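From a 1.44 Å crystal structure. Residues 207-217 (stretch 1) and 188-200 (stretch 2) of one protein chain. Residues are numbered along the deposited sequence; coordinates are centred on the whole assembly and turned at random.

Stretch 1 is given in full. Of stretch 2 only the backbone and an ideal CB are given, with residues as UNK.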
ATOM      1  N   SER A 207     -16.021  12.770  16.177  1.00 13.55           N
ATOM      2  CA  SER A 207     -17.110  13.065  15.235  1.00 13.65           C
ATOM      3  C   SER A 207     -16.897  12.562  13.814  1.00 12.13           C
ATOM      4  O   SER A 207     -17.867  12.249  13.121  1.00 15.04           O
ATOM      5  CB  SER A 207     -17.427  14.567  15.205  1.00 15.42           C
ATOM      6  OG  SER A 207     -16.334  15.317  14.724  1.00 24.79           O
ATOM      7  N   ASP A 208     -15.626  12.438  13.397  1.00 10.67           N
ATOM      8  CA  ASP A 208     -15.305  11.966  12.061  1.00 11.07           C
ATOM      9  C   ASP A 208     -14.565  10.623  12.053  1.00 10.65           C
ATOM     10  O   ASP A 208     -14.028  10.210  11.028  1.00 10.35           O
ATOM     11  CB  ASP A 208     -14.538  13.054  11.267  1.00 10.24           C
ATOM     12  CG  ASP A 208     -13.158  13.320  11.800  1.00 10.02           C
ATOM     13  OD1 ASP A 208     -12.944  13.239  13.033  1.00 11.61           O
ATOM     14  OD2 ASP A 208     -12.273  13.656  10.984  1.00 10.02           O
ATOM     15  N   PHE A 209     -14.618   9.894  13.164  1.00  9.93           N
ATOM     16  CA  PHE A 209     -13.808   8.682  13.321  1.00  9.54           C
ATOM     17  C   PHE A 209     -14.416   7.520  12.540  1.00  8.98           C
ATOM     18  O   PHE A 209     -15.646   7.290  12.578  1.00 12.64           O
ATOM     19  CB  PHE A 209     -13.702   8.311  14.802  1.00  9.97           C
ATOM     20  CG  PHE A 209     -12.636   7.276  15.108  1.00  8.32           C
ATOM     21  CD1 PHE A 209     -11.289   7.626  15.137  1.00  9.80           C
ATOM     22  CD2 PHE A 209     -12.999   5.967  15.365  1.00  9.82           C
ATOM     23  CE1 PHE A 209     -10.311   6.677  15.448  1.00 11.39           C
ATOM     24  CE2 PHE A 209     -12.024   5.008  15.659  1.00 11.17           C
ATOM     25  CZ  PHE A 209     -10.696   5.365  15.707  1.00  9.31           C
ATOM     26  N   ILE A 210     -13.576   6.768  11.842  1.00  8.20           N
ATOM     27  CA  ILE A 210     -13.966   5.474  11.282  1.00  7.51           C
ATOM     28  C   ILE A 210     -13.031   4.407  11.876  1.00  6.97           C
ATOM     29  O   ILE A 210     -11.800   4.532  11.779  1.00  7.44           O
ATOM     30  CB  ILE A 210     -13.791   5.462   9.751  1.00  7.74           C
ATOM     31  CG1 ILE A 210     -14.702   6.492   9.080  1.00  9.52           C
ATOM     32  CG2 ILE A 210     -14.046   4.052   9.175  1.00  8.57           C
ATOM     33  CD1 ILE A 210     -14.377   6.708   7.602  1.00 10.68           C
ATOM     34  N   ASP A 211     -13.598   3.369  12.475  1.00  6.89           N
ATOM     35  CA  ASP A 211     -12.825   2.289  13.108  1.00  7.35           C
ATOM     36  C   ASP A 211     -12.390   1.267  12.051  1.00  6.73           C
ATOM     37  O   ASP A 211     -12.784   0.105  12.079  1.00  7.93           O
ATOM     38  CB  ASP A 211     -13.640   1.662  14.243  1.00  7.05           C
ATOM     39  CG  ASP A 211     -12.842   0.682  15.082  1.00 10.40           C
ATOM     40  OD1 ASP A 211     -11.609   0.638  15.005  1.00  8.83           O
ATOM     41  OD2 ASP A 211     -13.478  -0.082  15.831  1.00 11.66           O
ATOM     42  N   CYS A 212     -11.546   1.712  11.125  1.00  7.52           N
ATOM     43  CA  CYS A 212     -10.972   0.858  10.134  1.00  7.16           C
ATOM     44  C   CYS A 212      -9.556   1.363   9.909  1.00  9.48           C
ATOM     45  O   CYS A 212      -9.337   2.554   9.688  1.00 10.88           O
ATOM     46  CB  CYS A 212     -11.768   0.938   8.831  1.00  8.31           C
ATOM     47  SG  CYS A 212     -11.258  -0.326   7.596  1.00 10.30           S
ATOM     48  N   VAL A 213      -8.610   0.465   9.987  1.00  7.08           N
ATOM     49  CA  VAL A 213      -7.206   0.808   9.782  1.00  7.03           C
ATOM     50  C   VAL A 213      -6.959   0.836   8.280  1.00  8.09           C
ATOM     51  O   VAL A 213      -7.227  -0.128   7.554  1.00  8.51           O
ATOM     52  CB  VAL A 213      -6.291  -0.265  10.413  1.00  6.78           C
ATOM     53  CG1 VAL A 213      -4.804   0.118  10.223  1.00  7.44           C
ATOM     54  CG2 VAL A 213      -6.614  -0.458  11.879  1.00  8.03           C
ATOM     55  N   ASN A 214      -6.426   1.942   7.791  1.00  6.48           N
ATOM     56  CA  ASN A 214      -6.161   2.117   6.367  1.00  6.64           C
ATOM     57  C   ASN A 214      -4.678   1.832   6.082  1.00  7.44           C
ATOM     58  O   ASN A 214      -3.803   2.523   6.594  1.00  8.00           O
ATOM     59  CB  ASN A 214      -6.554   3.528   5.892  1.00  7.59           C
ATOM     60  CG  ASN A 214      -6.656   3.611   4.402  1.00  7.92           C
ATOM     61  OD1 ASN A 214      -6.366   2.640   3.718  1.00  9.18           O
ATOM     62  ND2 ASN A 214      -7.095   4.767   3.858  1.00  9.52           N
ATOM     63  N   LEU A 215      -4.440   0.815   5.276  1.00  6.78           N
ATOM     64  CA  LEU A 215      -3.126   0.300   4.930  1.00  7.50           C
ATOM     65  C   LEU A 215      -2.721   0.558   3.494  1.00  6.92           C
ATOM     66  O   LEU A 215      -3.441   0.257   2.537  1.00  7.30           O
ATOM     67  CB  LEU A 215      -3.057  -1.223   5.123  1.00  7.89           C
ATOM     68  CG  LEU A 215      -3.287  -1.719   6.546  1.00  7.51           C
ATOM     69  CD1 LEU A 215      -3.120  -3.249   6.606  1.00  7.85           C
ATOM     70  CD2 LEU A 215      -2.317  -1.032   7.543  1.00  8.45           C
ATOM     71  N   ASP A 216      -1.512   1.077   3.336  1.00  7.64           N
ATOM     72  CA  ASP A 216      -0.775   1.064   2.067  1.00  6.61           C
ATOM     73  C   ASP A 216      -0.635  -0.341   1.487  1.00  7.28           C
ATOM     74  O   ASP A 216      -0.700  -1.335   2.220  1.00  7.53           O
ATOM     75  CB  ASP A 216       0.603   1.677   2.301  1.00  7.28           C
ATOM     76  CG  ASP A 216       1.316   2.121   1.024  1.00  7.66           C
ATOM     77  OD1 ASP A 216       0.687   2.268  -0.068  1.00  8.33           O
ATOM     78  OD2 ASP A 216       2.565   2.303   1.115  1.00  8.54           O
ATOM     79  N   GLY A 217      -0.393  -0.406   0.185  1.00  6.55           N
ATOM     80  CA  GLY A 217      -0.274  -1.650  -0.568  1.00  6.78           C
ATOM     81  C   GLY A 217       1.139  -2.061  -0.979  1.00  6.03           C
ATOM     82  O   GLY A 217       1.443  -3.253  -1.020  1.00  7.56           O
ATOM     83  N   UNK A 188      -0.914   9.762   5.065  1.00  7.18           N
ATOM     84  CA  UNK A 188       0.217   9.047   5.661  1.00  7.20           C
ATOM     85  C   UNK A 188       0.466   7.741   4.945  1.00  7.33           C
ATOM     86  O   UNK A 188      -0.439   7.174   4.339  1.00  7.77           O
ATOM     87  CB  UNK A 188      -0.028   8.788   7.149  1.00  7.20           C
ATOM     88  N   UNK A 189       1.705   7.255   5.004  1.00  6.31           N
ATOM     89  CA  UNK A 189       2.054   5.978   4.409  1.00  7.49           C
ATOM     90  C   UNK A 189       1.967   4.837   5.401  1.00  6.84           C
ATOM     91  O   UNK A 189       1.932   3.686   4.990  1.00  8.62           O
ATOM     92  CB  UNK A 189       3.464   6.043   3.819  1.00  7.49           C
ATOM     93  N   UNK A 190       1.954   5.127   6.684  1.00  6.83           N
ATOM     94  CA  UNK A 190       1.787   4.110   7.721  1.00  6.52           C
ATOM     95  C   UNK A 190       0.346   4.152   8.207  1.00  7.51           C
ATOM     96  O   UNK A 190      -0.456   5.013   7.770  1.00  7.69           O
ATOM     97  CB  UNK A 190       2.763   4.328   8.879  1.00  6.52           C
ATOM     98  N   UNK A 191      -0.028   3.203   9.078  1.00  6.26           N
ATOM     99  CA  UNK A 191      -1.458   2.993   9.307  1.00  6.29           C
ATOM    100  C   UNK A 191      -2.111   4.137  10.052  1.00  6.85           C
ATOM    101  O   UNK A 191      -1.492   4.795  10.897  1.00  6.69           O
ATOM    102  CB  UNK A 191      -1.678   1.694  10.084  1.00  6.29           C
ATOM    103  N   UNK A 192      -3.376   4.394   9.716  1.00  7.04           N
ATOM    104  CA  UNK A 192      -4.161   5.429  10.382  1.00  7.27           C
ATOM    105  C   UNK A 192      -5.642   5.100  10.292  1.00  6.97           C
ATOM    106  O   UNK A 192      -6.047   4.301   9.452  1.00  6.39           O
ATOM    107  CB  UNK A 192      -3.881   6.803   9.769  1.00  7.27           C
ATOM    108  N   UNK A 193      -6.433   5.734  11.161  1.00  7.05           N
ATOM    109  CA  UNK A 193      -7.904   5.683  11.066  1.00  7.81           C
ATOM    110  C   UNK A 193      -8.367   6.850  10.191  1.00  6.98           C
ATOM    111  O   UNK A 193      -8.069   8.009  10.492  1.00  7.70           O
ATOM    112  CB  UNK A 193      -8.556   5.745  12.449  1.00  7.81           C
ATOM    113  N   UNK A 194      -9.078   6.558   9.094  1.00  7.26           N
ATOM    114  CA  UNK A 194      -9.490   7.618   8.186  1.00  8.19           C
ATOM    115  C   UNK A 194     -10.680   8.428   8.735  1.00  8.72           C
ATOM    116  O   UNK A 194     -11.448   7.957   9.587  1.00  9.43           O
ATOM    117  CB  UNK A 194      -9.850   7.018   6.826  1.00  8.19           C
ATOM    118  N   UNK A 195     -10.783   9.640   8.226  1.00  7.62           N
ATOM    119  CA  UNK A 195     -11.901  10.537   8.482  1.00  6.63           C
ATOM    120  C   UNK A 195     -13.102  10.237   7.585  1.00  7.41           C
ATOM    121  O   UNK A 195     -12.949   9.878   6.414  1.00  8.19           O
ATOM    122  CB  UNK A 195     -11.458  11.988   8.287  1.00  6.63           C
ATOM    123  N   UNK A 196     -14.316  10.454   8.116  1.00  8.46           N
ATOM    124  CA  UNK A 196     -15.502  10.411   7.281  1.00  9.93           C
ATOM    125  C   UNK A 196     -15.434  11.430   6.125  1.00  8.84           C
ATOM    126  O   UNK A 196     -16.108  11.256   5.102  1.00 10.09           O
ATOM    127  CB  UNK A 196     -16.743  10.669   8.138  1.00  9.93           C
ATOM    128  N   UNK A 197     -14.576  12.436   6.256  1.00  8.12           N
ATOM    129  CA  UNK A 197     -14.385  13.416   5.195  1.00  8.60           C
ATOM    130  C   UNK A 197     -13.646  12.894   3.974  1.00  9.58           C
ATOM    131  O   UNK A 197     -13.918  13.334   2.872  1.00  9.15           O
ATOM    132  CB  UNK A 197     -13.627  14.622   5.754  1.00  8.60           C
ATOM    133  N   UNK A 198     -12.652  12.016   4.169  1.00  8.95           N
ATOM    134  CA  UNK A 198     -11.735  11.668   3.107  1.00  8.65           C
ATOM    135  C   UNK A 198     -10.844  10.510   3.554  1.00  7.87           C
ATOM    136  O   UNK A 198     -10.226  10.576   4.628  1.00  7.80           O
ATOM    137  CB  UNK A 198     -10.893  12.880   2.702  1.00  8.65           C
ATOM    138  N   UNK A 199     -10.792   9.480   2.709  1.00  7.71           N
ATOM    139  CA  UNK A 199     -10.035   8.270   3.002  1.00  8.75           C
ATOM    140  C   UNK A 199      -8.529   8.509   3.218  1.00  8.86           C
ATOM    141  O   UNK A 199      -7.866   7.692   3.855  1.00  8.64           O
ATOM    142  CB  UNK A 199     -10.230   7.270   1.860  1.00  8.75           C
ATOM    143  N   UNK A 200      -7.976   9.607   2.678  1.00  7.94           N
ATOM    144  CA  UNK A 200      -6.564   9.945   2.848  1.00  8.46           C
ATOM    145  C   UNK A 200      -6.276  10.780   4.104  1.00  7.91           C
ATOM    146  O   UNK A 200      -5.096  11.005   4.459  1.00  8.56           O
ATOM    147  CB  UNK A 200      -6.074  10.704   1.613  1.00  8.46           C
TER

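Nothing of stretch 1 lies within 5.5 Å of the ideal CB at position 188. The contact sets no demand; many residues would fit, proline among them. It is Pro 188, out of reach of stretch 1.

At 189 the CB points sideways, 4.7 Å from Asp 216 OD2. A small or polar side chain would suit. The residue is Ser 189, whose backbone does the work. Water 1 donates to Ser 189 O (2.8 Å) and to Asp 216 OD2 (2.7 Å), bridging the two stretches.

Position 190 points its CB away and nothing of stretch 1 is within 5.5 Å of it, so large or small side chains would suit. It is Tyr 190, whose side chain stays clear of stretch 1.

At 191 the CB points sideways, 3.5 Å from Val 213 CG1. The surroundings are apolar, and phi is -70°. Valine, alanine or proline would suit. It is Pro 191. Its CG lies 3.6 Å from Leu 215 CD2.

At 192 the backbone is extended and the CB points away. Asn 214 N donates to O of 192 at 2.9 Å, nearly straight at 168°, a bond open to any residue. A long side chain could still turn back. It is Phe 192, with chi1 in p. The ring comes nearer than its CB, and Asn 214 CB sits over one face, 4.1 Å from the ring centroid.

At 193 the CB points sideways, 3.6 Å from Phe 209 CE1. An aromatic ring would meet Phe 209, and a polar tip might reach toward Asp 211. Phe, Tyr or His are candidates. It is Tyr 193. Its CG lies 3.4 Å from Phe 209 CZ, with the rings oblique at 47°. Water 3 donates to Tyr 193 OH (2.8 Å) and Asp 211 OD1 (2.7 Å).

At 194 the CB is 4.6 Å from both Ile 210 CD1 and Asn 214 ND2. With phi -76°, proline or a modest apolar residue would suit. It is Pro 194, whose CG is 4.1 Å from Ile 210 CB. Its O accepts a weak bond from Ile 210 N at 3.3 Å.

At 195 the CB is only 3.3 Å from Asp 208 OD2. A small donor is favoured: serine, perhaps threonine. It is Ser 195. Its OG donates to Asp 208 OD2 at 2.7 Å and accepts from the backbone N of 197 within the turn.

At 196 the CB is 4.0 Å from Asp 208 O. A small polar or branched residue would suit. It is Thr 196. Its N donates to Asp 208 O (2.9 Å), and its CG2 is 3.8 Å from Ile 210 CG1.

Position 197 points sideways, so a long polar chain could reach further. Glu 197 OE2 (2.9 Å) and Asp 208 OD2 (2.8 Å) both accept from water 5.

At 198 the CB points away, so stretch 1 sets no limit; it is His 198.

At 199 the CB points sideways, 4.5 Å from Asn 214 ND2; polar, apolar or aromatic side chains could suit. It is Phe 199, whose backbone O accepts a weak bond from Asn 214 ND2 at 3.0 Å.

At 200 the CB points away, and any size would do; it is Cys 200.

Stretch 2 (188-200) PSYPFYPSTEHFC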
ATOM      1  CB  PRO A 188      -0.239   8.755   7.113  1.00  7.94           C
ATOM      2  CG  PRO A 188      -1.372   9.757   7.353  1.00  7.53           C
ATOM      3  CD  PRO A 188      -2.056   9.854   6.007  1.00  7.51           C
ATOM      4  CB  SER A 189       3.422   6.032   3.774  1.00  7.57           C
ATOM      5  OG  SER A 189       4.444   6.127   4.736  1.00  8.27           O
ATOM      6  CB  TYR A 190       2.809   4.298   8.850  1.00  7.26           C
ATOM      7  CG  TYR A 190       4.047   3.389   8.812  1.00  6.49           C
ATOM      8  CD1 TYR A 190       4.554   2.871   7.615  1.00  6.84           C
ATOM      9  CD2 TYR A 190       4.728   3.115   9.993  1.00  7.04           C
ATOM     10  CE1 TYR A 190       5.670   2.057   7.612  1.00  5.58           C
ATOM     11  CE2 TYR A 190       5.854   2.301  10.004  1.00  7.45           C
ATOM     12  CZ  TYR A 190       6.334   1.788   8.805  1.00  7.46           C
ATOM     13  OH  TYR A 190       7.510   1.051   8.801  1.00  6.79           O
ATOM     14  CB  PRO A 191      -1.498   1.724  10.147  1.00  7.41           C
ATOM     15  CG  PRO A 191      -0.236   1.001   9.700  1.00  7.36           C
ATOM     16  CD  PRO A 191       0.789   2.086   9.600  1.00  6.73           C
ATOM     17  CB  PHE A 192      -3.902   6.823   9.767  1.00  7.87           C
ATOM     18  CG  PHE A 192      -4.294   6.941   8.295  1.00  6.88           C
ATOM     19  CD1 PHE A 192      -3.465   6.451   7.310  1.00  7.70           C
ATOM     20  CD2 PHE A 192      -5.491   7.547   7.910  1.00  8.16           C
ATOM     21  CE1 PHE A 192      -3.801   6.555   5.974  1.00  8.13           C
ATOM     22  CE2 PHE A 192      -5.839   7.637   6.563  1.00  7.60           C
ATOM     23  CZ  PHE A 192      -5.006   7.130   5.602  1.00  7.41           C
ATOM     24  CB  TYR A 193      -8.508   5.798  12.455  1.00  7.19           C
ATOM     25  CG  TYR A 193      -8.216   4.669  13.413  1.00  6.72           C
ATOM     26  CD1 TYR A 193      -8.865   3.458  13.312  1.00  7.63           C
ATOM     27  CD2 TYR A 193      -7.351   4.849  14.470  1.00  6.76           C
ATOM     28  CE1 TYR A 193      -8.655   2.460  14.225  1.00  7.28           C
ATOM     29  CE2 TYR A 193      -7.108   3.827  15.390  1.00  6.49           C
ATOM     30  CZ  TYR A 193      -7.782   2.656  15.290  1.00  6.66           C
ATOM     31  OH  TYR A 193      -7.587   1.599  16.184  1.00  7.88           O
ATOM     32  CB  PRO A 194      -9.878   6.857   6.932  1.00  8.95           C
ATOM     33  CG  PRO A 194     -10.428   5.529   7.491  1.00 10.51           C
ATOM     34  CD  PRO A 194      -9.544   5.228   8.642  1.00  7.46           C
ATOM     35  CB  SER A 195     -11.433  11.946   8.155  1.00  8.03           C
ATOM     36  OG  SER A 195     -12.425  12.935   8.374  1.00  8.13           O
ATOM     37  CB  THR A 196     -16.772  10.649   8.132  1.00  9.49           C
ATOM     38  OG1 THR A 196     -16.634  11.835   8.886  1.00 12.95           O
ATOM     39  CG2 THR A 196     -17.022   9.464   9.093  1.00 12.29           C
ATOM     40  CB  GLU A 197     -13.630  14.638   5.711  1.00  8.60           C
ATOM     41  CG  GLU A 197     -14.393  15.424   6.765  1.00 10.30           C
ATOM     42  CD  GLU A 197     -13.633  16.615   7.308  1.00 12.27           C
ATOM     43  OE1 GLU A 197     -12.566  16.993   6.737  1.00 11.20           O
ATOM     44  OE2 GLU A 197     -14.079  17.146   8.342  1.00 18.17           O
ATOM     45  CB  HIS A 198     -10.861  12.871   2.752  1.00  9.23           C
ATOM     46  CG  HIS A 198     -10.210  12.769   1.408  1.00  7.87           C
ATOM     47  ND1 HIS A 198      -9.233  11.837   1.089  1.00  7.92           N
ATOM     48  CD2 HIS A 198     -10.396  13.513   0.287  1.00  7.71           C
ATOM     49  CE1 HIS A 198      -8.869  12.017  -0.170  1.00  9.22           C
ATOM     50  NE2 HIS A 198      -9.542  13.046  -0.668  1.00  8.62           N
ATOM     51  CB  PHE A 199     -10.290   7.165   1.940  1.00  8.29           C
ATOM     52  CG  PHE A 199      -9.543   7.340   0.639  1.00 10.44           C
ATOM     53  CD1 PHE A 199      -9.810   8.390  -0.208  1.00 12.57           C
ATOM     54  CD2 PHE A 199      -8.641   6.370   0.218  1.00 12.08           C
ATOM     55  CE1 PHE A 199      -9.136   8.513  -1.421  1.00 11.82           C
ATOM     56  CE2 PHE A 199      -7.984   6.476  -1.007  1.00 13.05           C
ATOM     57  CZ  PHE A 199      -8.199   7.568  -1.812  1.00 11.41           C
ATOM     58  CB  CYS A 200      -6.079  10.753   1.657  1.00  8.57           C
ATOM     59  SG  CYS A 200      -5.869   9.780   0.147  1.00 11.53           S
TER
HETATM   60  O   HOH W   1       3.746   2.168   3.587  1.00  9.47           O
HETATM   61  O   HOH W   2      -1.081   2.816   5.632  1.00 10.61           O
HETATM   62  O   HOH W   3     -10.068   0.846  17.242  1.00  9.74           O
HETATM   63  O   HOH W   4     -19.103  12.077  10.220  1.00 26.54           O
HETATM   64  O   HOH W   5     -12.308  16.389  10.502  1.00 15.17           O
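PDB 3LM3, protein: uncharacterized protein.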